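Chitin elicitor-binding protein (Oryza sativa subsp. japonica, PDB 5JCD) binds chitin oligosaccharide elicitors through its LysM-containing extracellular region and takes part in signalling for plant defense responses. Local coordinates at residues D41-A45 against N46-D50; A159-K163 against Y164-E168; R71-D75 against V76-D80. All blocks are in the same frame, centred on the assembly; numbering follows the deposited sequence.

Contact 1 (D41-A45 against N46-D50)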
loop_
_atom_site.group_PDB
_atom_site.type_symbol
_atom_site.label_atom_id
_atom_site.label_comp_id
_atom_site.label_asym_id
_atom_site.label_seq_id
_atom_site.Cartn_x
_atom_site.Cartn_y
_atom_site.Cartn_z
ATOM N N ASP A 41 0.584 -14.503 -8.836
ATOM C CA ASP A 41 0.372 -13.094 -9.119
ATOM C C ASP A 41 1.424 -12.227 -8.413
ATOM O O ASP A 41 1.874 -11.233 -8.968
ATOM C CB ASP A 41 -1.050 -12.659 -8.756
ATOM C CG ASP A 41 -2.102 -13.237 -9.705
ATOM O OD1 ASP A 41 -1.748 -13.676 -10.828
ATOM O OD2 ASP A 41 -3.290 -13.270 -9.323
ATOM N N LEU A 42 1.823 -12.613 -7.203
ATOM C CA LEU A 42 2.863 -11.860 -6.496
ATOM C C LEU A 42 4.169 -11.910 -7.289
ATOM O O LEU A 42 4.819 -10.888 -7.480
ATOM C CB LEU A 42 3.058 -12.373 -5.052
ATOM C CG LEU A 42 4.020 -11.570 -4.158
ATOM C CD1 LEU A 42 3.644 -10.077 -4.155
ATOM C CD2 LEU A 42 4.050 -12.091 -2.697
ATOM N N LEU A 43 4.525 -13.099 -7.771
ATOM C CA LEU A 43 5.736 -13.305 -8.568
ATOM C C LEU A 43 5.740 -12.497 -9.859
ATOM O O LEU A 43 6.750 -11.873 -10.222
ATOM C CB LEU A 43 5.905 -14.796 -8.874
ATOM C CG LEU A 43 6.033 -15.693 -7.630
ATOM C CD1 LEU A 43 5.990 -17.175 -7.987
ATOM C CD2 LEU A 43 7.289 -15.380 -6.839
ATOM N N GLY A 44 4.609 -12.508 -10.555
ATOM C CA GLY A 44 4.467 -11.749 -11.783
ATOM C C GLY A 44 4.549 -10.242 -11.567
ATOM O O GLY A 44 5.097 -9.509 -12.389
ATOM N N ALA A 45 3.937 -9.769 -10.486
ATOM C CA ALA A 45 4.018 -8.356 -10.123
ATOM C C ALA A 45 5.461 -7.914 -9.864
ATOM O O ALA A 45 5.785 -6.740 -9.960
ATOM C CB ALA A 45 3.158 -8.072 -8.915
ATOM N N ASN A 46 6.319 -8.857 -9.504
ATOM C CA ASN A 46 7.724 -8.539 -9.284
ATOM C C ASN A 46 8.659 -9.095 -10.352
ATOM O O ASN A 46 9.865 -9.201 -10.147
ATOM C CB ASN A 46 8.135 -8.962 -7.879
ATOM C CG ASN A 46 7.485 -8.094 -6.831
ATOM O OD1 ASN A 46 8.053 -7.100 -6.409
ATOM N ND2 ASN A 46 6.261 -8.416 -6.469
ATOM N N GLY A 47 8.079 -9.429 -11.504
ATOM C CA GLY A 47 8.837 -9.870 -12.657
ATOM C C GLY A 47 9.640 -11.145 -12.515
ATOM O O GLY A 47 10.739 -11.229 -13.046
ATOM N N LEU A 48 9.114 -12.115 -11.774
ATOM C CA LEU A 48 9.748 -13.435 -11.626
ATOM C C LEU A 48 8.980 -14.553 -12.400
ATOM O O LEU A 48 7.753 -14.539 -12.468
ATOM C CB LEU A 48 9.850 -13.810 -10.137
ATOM C CG LEU A 48 10.708 -12.933 -9.210
ATOM C CD1 LEU A 48 10.387 -13.213 -7.731
ATOM C CD2 LEU A 48 12.174 -13.163 -9.479
ATOM N N PRO A 49 9.706 -15.550 -12.941
ATOM C CA PRO A 49 9.203 -16.688 -13.743
ATOM C C PRO A 49 8.245 -17.633 -13.010
ATOM O O PRO A 49 8.200 -17.622 -11.780
ATOM C CB PRO A 49 10.465 -17.471 -14.115
ATOM C CG PRO A 49 11.607 -16.683 -13.653
ATOM C CD PRO A 49 11.170 -15.574 -12.780
ATOM N N ASP A 50 7.478 -18.417 -13.770
ATOM C CA ASP A 50 6.543 -19.408 -13.217
ATOM C C ASP A 50 7.165 -20.421 -12.259
ATOM O O ASP A 50 6.570 -20.757 -11.232
ATOM C CB ASP A 50 5.901 -20.201 -14.355
ATOM C CG ASP A 50 5.104 -19.330 -15.294
ATOM O OD1 ASP A 50 5.515 -18.170 -15.491
ATOM O OD2 ASP A 50 4.112 -19.822 -15.884
#
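N46 has CG anti to its own carbonyl carbon (chi1 -69°), which lays the side-chain amide back beside L42 of the last helical turn. L42 has CG anti to its backbone N (chi1 -174°), and the two side chains run side by side in the same direction. N46 ND2 donates to L42 O at 3.0 Å. The bond is almost straight at the hydrogen (175°), and the oxygen lies in the plane of the amide. L42 O also takes a weak bond from N46 N, so one residue grips this carbonyl twice. L42 CD1 packs against N46 ND2 at 3.9 Å. The helix then closes in a Schellman motif. L48 N bonds L43 O at 2.8 Å, and G47 N bonds G44 O at 3.1 Å. G47 is the C-prime residue and has positive phi. Beside the L48 N to L43 O bond, the side chains of L43 and L48 cross at about a right angle, with L43 CD2 and L48 CD1 3.9 Å apart. With an alanine here in place of N46, L42 O is likely to keep only the weak backbone bond from this turn, and K65 N would probably lose its side-chain acceptor. The N46 amide uses both ends: ND2 holds L42 O and OD1 accepts from K65 N of strand 63-72, which ties the helix end to that strand.

Contact 2 (A159-K163 against Y164-E168)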
loop_
_atom_site.group_PDB
_atom_site.type_symbol
_atom_site.label_atom_id
_atom_site.label_comp_id
_atom_site.label_asym_id
_atom_site.label_seq_id
_atom_site.Cartn_x
_atom_site.Cartn_y
_atom_site.Cartn_z
ATOM N N ALA A 159 12.349 12.230 -10.658
ATOM C CA ALA A 159 12.872 10.886 -10.871
ATOM C C ALA A 159 11.843 9.815 -10.518
ATOM O O ALA A 159 11.807 8.760 -11.140
ATOM C CB ALA A 159 14.132 10.680 -10.099
ATOM N N ILE A 160 11.010 10.085 -9.515
ATOM C CA ILE A 160 9.985 9.128 -9.135
ATOM C C ILE A 160 8.956 8.994 -10.260
ATOM O O ILE A 160 8.611 7.897 -10.657
ATOM C CB ILE A 160 9.302 9.534 -7.808
ATOM C CG1 ILE A 160 10.265 9.355 -6.618
ATOM C CG2 ILE A 160 8.039 8.726 -7.584
ATOM C CD1 ILE A 160 9.780 10.040 -5.344
ATOM N N ALA A 161 8.471 10.120 -10.764
ATOM C CA ALA A 161 7.520 10.108 -11.861
ATOM C C ALA A 161 8.089 9.375 -13.062
ATOM O O ALA A 161 7.421 8.521 -13.637
ATOM C CB ALA A 161 7.132 11.525 -12.244
ATOM N N ALA A 162 9.336 9.682 -13.411
ATOM C CA ALA A 162 9.944 9.094 -14.602
ATOM C C ALA A 162 10.093 7.603 -14.448
ATOM O O ALA A 162 9.779 6.856 -15.368
ATOM C CB ALA A 162 11.300 9.732 -14.915
ATOM N N LYS A 163 10.565 7.166 -13.288
ATOM C CA LYS A 163 10.707 5.735 -13.053
ATOM C C LYS A 163 9.361 4.990 -13.257
ATOM O O LYS A 163 9.344 3.825 -13.633
ATOM C CB LYS A 163 11.306 5.416 -11.664
ATOM C CG LYS A 163 11.175 3.919 -11.391
ATOM C CD LYS A 163 12.073 3.288 -10.362
ATOM C CE LYS A 163 12.016 1.763 -10.604
ATOM N NZ LYS A 163 12.939 0.944 -9.777
ATOM N N TYR A 164 8.237 5.654 -13.013
ATOM C CA TYR A 164 6.954 4.973 -13.162
ATOM C C TYR A 164 6.216 5.358 -14.434
ATOM O O TYR A 164 5.008 5.123 -14.551
ATOM C CB TYR A 164 6.079 5.125 -11.902
ATOM C CG TYR A 164 6.681 4.326 -10.768
ATOM C CD1 TYR A 164 6.737 2.934 -10.840
ATOM C CD2 TYR A 164 7.233 4.953 -9.646
ATOM C CE1 TYR A 164 7.323 2.190 -9.827
ATOM C CE2 TYR A 164 7.811 4.210 -8.615
ATOM C CZ TYR A 164 7.852 2.839 -8.715
ATOM O OH TYR A 164 8.436 2.108 -7.718
ATOM N N GLY A 165 6.947 5.963 -15.369
ATOM C CA GLY A 165 6.417 6.264 -16.696
ATOM C C GLY A 165 5.226 7.181 -16.568
ATOM O O GLY A 165 4.192 7.023 -17.214
ATOM N N VAL A 166 5.384 8.144 -15.686
ATOM C CA VAL A 166 4.344 9.086 -15.409
ATOM C C VAL A 166 4.916 10.488 -15.517
ATOM O O VAL A 166 6.116 10.699 -15.356
ATOM C CB VAL A 166 3.725 8.770 -14.023
ATOM C CG1 VAL A 166 3.457 10.009 -13.203
ATOM C CG2 VAL A 166 2.482 7.923 -14.195
ATOM N N THR A 167 4.066 11.429 -15.885
ATOM C CA THR A 167 4.449 12.827 -15.911
ATOM C C THR A 167 4.594 13.384 -14.491
ATOM O O THR A 167 3.798 13.064 -13.601
ATOM C CB THR A 167 3.425 13.636 -16.739
ATOM O OG1 THR A 167 4.019 13.980 -17.995
ATOM C CG2 THR A 167 3.042 14.903 -16.051
ATOM N N GLU A 168 5.603 14.226 -14.285
ATOM C CA GLU A 168 5.815 14.822 -12.976
ATOM C C GLU A 168 4.602 15.623 -12.477
ATOM O O GLU A 168 4.213 15.488 -11.314
ATOM C CB GLU A 168 7.088 15.690 -12.955
ATOM C CG GLU A 168 7.352 16.279 -11.575
ATOM C CD GLU A 168 8.636 17.070 -11.459
ATOM O OE1 GLU A 168 9.441 17.075 -12.415
ATOM O OE2 GLU A 168 8.850 17.672 -10.380
#
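The backbone leaves the helix at Y164 and turns through G165, whose positive phi (60°) lets V166 N reach back to A161 O at 2.9 Å and G165 N to A162 O at 3.0 Å. Y164 N still bonds I160 O at 3.3 Å, with a weak second bond to A161 O. K163 and Y164 are neighbours in sequence, yet their side chains meet, the lysine methylene over the ring. K163 has CG anti to its backbone N (chi1 169°), and the rest of its chain is extended. K163 CG sits over one face of the Y164 ring, 4.2 Å from its centroid and only 5° off the normal. This is a CH-pi contact made by a methylene, not by the ammonium group. Y164 CD2 comes to 4.4 Å from I160 CG2. A161 points its methyl at the returning chain. Its CB lies 3.6 Å from E168 CA and 4.1 Å from V166 CG1, so the small side chain lets the loop pass close by. E168 OE2 bonds T157 OG1 at the start of the helix. The two bonds back to A161 O and A162 O, with G165 as C-prime, make a Schellman motif. It ends helix 157-163 within LysM 2 and leads into helix 168-174, near the chitin-binding residues S158 and L183.

Contact 3 (R71-D75 against V76-D80)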
loop_
_atom_site.group_PDB
_atom_site.type_symbol
_atom_site.label_atom_id
_atom_site.label_comp_id
_atom_site.label_asym_id
_atom_site.label_seq_id
_atom_site.Cartn_x
_atom_site.Cartn_y
_atom_site.Cartn_z
ATOM N N ARG A 71 -11.269 -1.565 -2.789
ATOM C CA ARG A 71 -12.668 -1.175 -2.774
ATOM C C ARG A 71 -12.818 0.298 -2.459
ATOM O O ARG A 71 -12.172 0.812 -1.538
ATOM C CB ARG A 71 -13.473 -1.999 -1.770
ATOM C CG ARG A 71 -14.872 -1.471 -1.570
ATOM C CD ARG A 71 -15.770 -2.396 -0.755
ATOM N NE ARG A 71 -17.096 -1.797 -0.550
ATOM C CZ ARG A 71 -18.254 -2.304 -0.972
ATOM N NH1 ARG A 71 -18.296 -3.447 -1.655
ATOM N NH2 ARG A 71 -19.381 -1.658 -0.706
ATOM N N CYS A 72 -13.658 0.977 -3.237
ATOM C CA CYS A 72 -13.931 2.390 -3.026
ATOM C C CYS A 72 -15.200 2.528 -2.197
ATOM O O CYS A 72 -16.163 1.800 -2.416
ATOM C CB CYS A 72 -14.068 3.116 -4.366
ATOM S SG CYS A 72 -12.507 3.291 -5.267
ATOM N N ASN A 73 -15.185 3.398 -1.196
ATOM C CA ASN A 73 -16.409 3.636 -0.437
ATOM C C ASN A 73 -17.145 4.941 -0.705
ATOM O O ASN A 73 -18.038 5.297 0.050
ATOM C CB ASN A 73 -16.180 3.492 1.072
ATOM C CG ASN A 73 -15.279 4.558 1.647
ATOM O OD1 ASN A 73 -14.951 5.552 1.000
ATOM N ND2 ASN A 73 -14.928 4.385 2.914
ATOM N N GLY A 74 -16.758 5.666 -1.743
ATOM C CA GLY A 74 -17.398 6.934 -2.057
ATOM C C GLY A 74 -16.499 8.114 -1.749
ATOM O O GLY A 74 -16.640 9.188 -2.342
ATOM N N ASP A 75 -15.559 7.895 -0.830
ATOM C CA ASP A 75 -14.628 8.929 -0.378
ATOM C C ASP A 75 -13.208 8.456 -0.610
ATOM O O ASP A 75 -12.330 9.215 -1.016
ATOM C CB ASP A 75 -14.793 9.229 1.117
ATOM C CG ASP A 75 -16.061 9.979 1.429
ATOM O OD1 ASP A 75 -16.398 10.913 0.672
ATOM O OD2 ASP A 75 -16.717 9.656 2.435
ATOM N N VAL A 76 -13.003 7.173 -0.371
ATOM C CA VAL A 76 -11.680 6.653 -0.255
ATOM C C VAL A 76 -11.616 5.252 -0.863
ATOM O O VAL A 76 -12.647 4.590 -1.074
ATOM C CB VAL A 76 -11.272 6.687 1.266
ATOM C CG1 VAL A 76 -11.946 5.577 2.060
ATOM C CG2 VAL A 76 -9.841 6.576 1.416
ATOM N N GLY A 77 -10.410 4.841 -1.228
ATOM C CA GLY A 77 -10.166 3.484 -1.668
ATOM C C GLY A 77 -9.366 2.751 -0.603
ATOM O O GLY A 77 -8.369 3.264 -0.129
ATOM N N GLN A 78 -9.789 1.552 -0.230
ATOM C CA GLN A 78 -9.079 0.770 0.778
ATOM C C GLN A 78 -8.930 -0.656 0.300
ATOM O O GLN A 78 -9.778 -1.147 -0.434
ATOM C CB GLN A 78 -9.851 0.785 2.108
ATOM C CG GLN A 78 -10.041 2.198 2.635
ATOM C CD GLN A 78 -11.116 2.290 3.672
ATOM O OE1 GLN A 78 -12.164 1.655 3.553
ATOM N NE2 GLN A 78 -10.848 3.056 4.727
ATOM N N SER A 79 -7.853 -1.317 0.707
ATOM C CA SER A 79 -7.688 -2.734 0.407
ATOM C C SER A 79 -8.902 -3.455 1.012
ATOM O O SER A 79 -9.313 -3.178 2.137
ATOM C CB SER A 79 -6.366 -3.250 0.985
ATOM O OG SER A 79 -6.304 -3.079 2.390
ATOM N N ASP A 80 -9.507 -4.341 0.240
ATOM C CA ASP A 80 -10.868 -4.797 0.517
ATOM C C ASP A 80 -10.979 -5.850 1.633
ATOM O O ASP A 80 -10.950 -7.056 1.374
ATOM C CB ASP A 80 -11.465 -5.313 -0.779
ATOM C CG ASP A 80 -12.949 -5.570 -0.683
ATOM O OD1 ASP A 80 -13.568 -5.222 0.336
ATOM O OD2 ASP A 80 -13.498 -6.088 -1.667
HETATM O O HOH W 1 -16.057 -5.888 -2.473
#
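N73 and V76 meet across the hairpin turn, where the N73 side chain folds in over the loop. N73 CG lies between the backbone N and the carbonyl carbon (chi1 67°), a crowded position that brings OD1 to two backbone donors. D75 N bonds N73 OD1 at 3.0 Å, which makes an Asx turn. V76 N bonds the same oxygen at 2.9 Å. Both donors are tilted from the amide plane. V76 turns CG1 toward this amide, 3.2 Å from N73 OD1 and 3.3 Å from N73 ND2, so the methyl packs tightly on it. The backbone closes the same turn: N73 N donates to V76 O at 2.8 Å, nearly along the C=O axis. Q78 is extended beyond CG and its side chain crosses that of N73. Q78 OE1 comes to 3.9 Å from N73 ND2, with the two amide planes 55° apart.

Next to the turn, C72 and G77 form an antiparallel non-hydrogen-bonded pair. Beyond it R71 and Q78 form a hydrogen-bonded pair, each bonding the other through backbone N and O. R71 is extended from CG to NE and runs past D80. D80 sends CG away from its backbone N (chi1 -169°), which sets the carboxylate beside the aliphatic part of the arginine. R71 CD is 3.7 Å from D80 OD1, but the charged ends do not touch. A water accepts a weak bond from R71 NH1 and donates to D80 OD2 at 2.7 Å. The salt bridge of D80 is made with R69.

The hairpin joins strands 63-72 and 76-79 in the mixed sheet. Strand 76-79 also pairs with strands 3-4 and 133-134, and strand 63-72 with strand 12-20. C72, on the other side of the sheet from R71 and Q78, is tied by a disulfide to C5.

Contacts 1 and 2 are the same kind of local structure, a Schellman helix end with a glycine at C-prime, closing helices 39-45 and 157-163. Contact 3 is a hairpin turn within the mixed sheet. No two contacts share a helix or strand, though the N46 amide of contact 1 bonds K65 of strand 63-72, which runs on into contact 3. All three are partly buried. L42 and L43, I160 and A161, and C72, V76 and G77 are their inner members. A side-chain amide works at the turn in contact 1, as donor to a helix carbonyl and acceptor from a strand, and in contact 3, as double acceptor. In contact 2 the side-chain contribution is apolar, with a CH-pi contact. Contacts 1 and 2 come nearest, about 9 Å between nearest atoms.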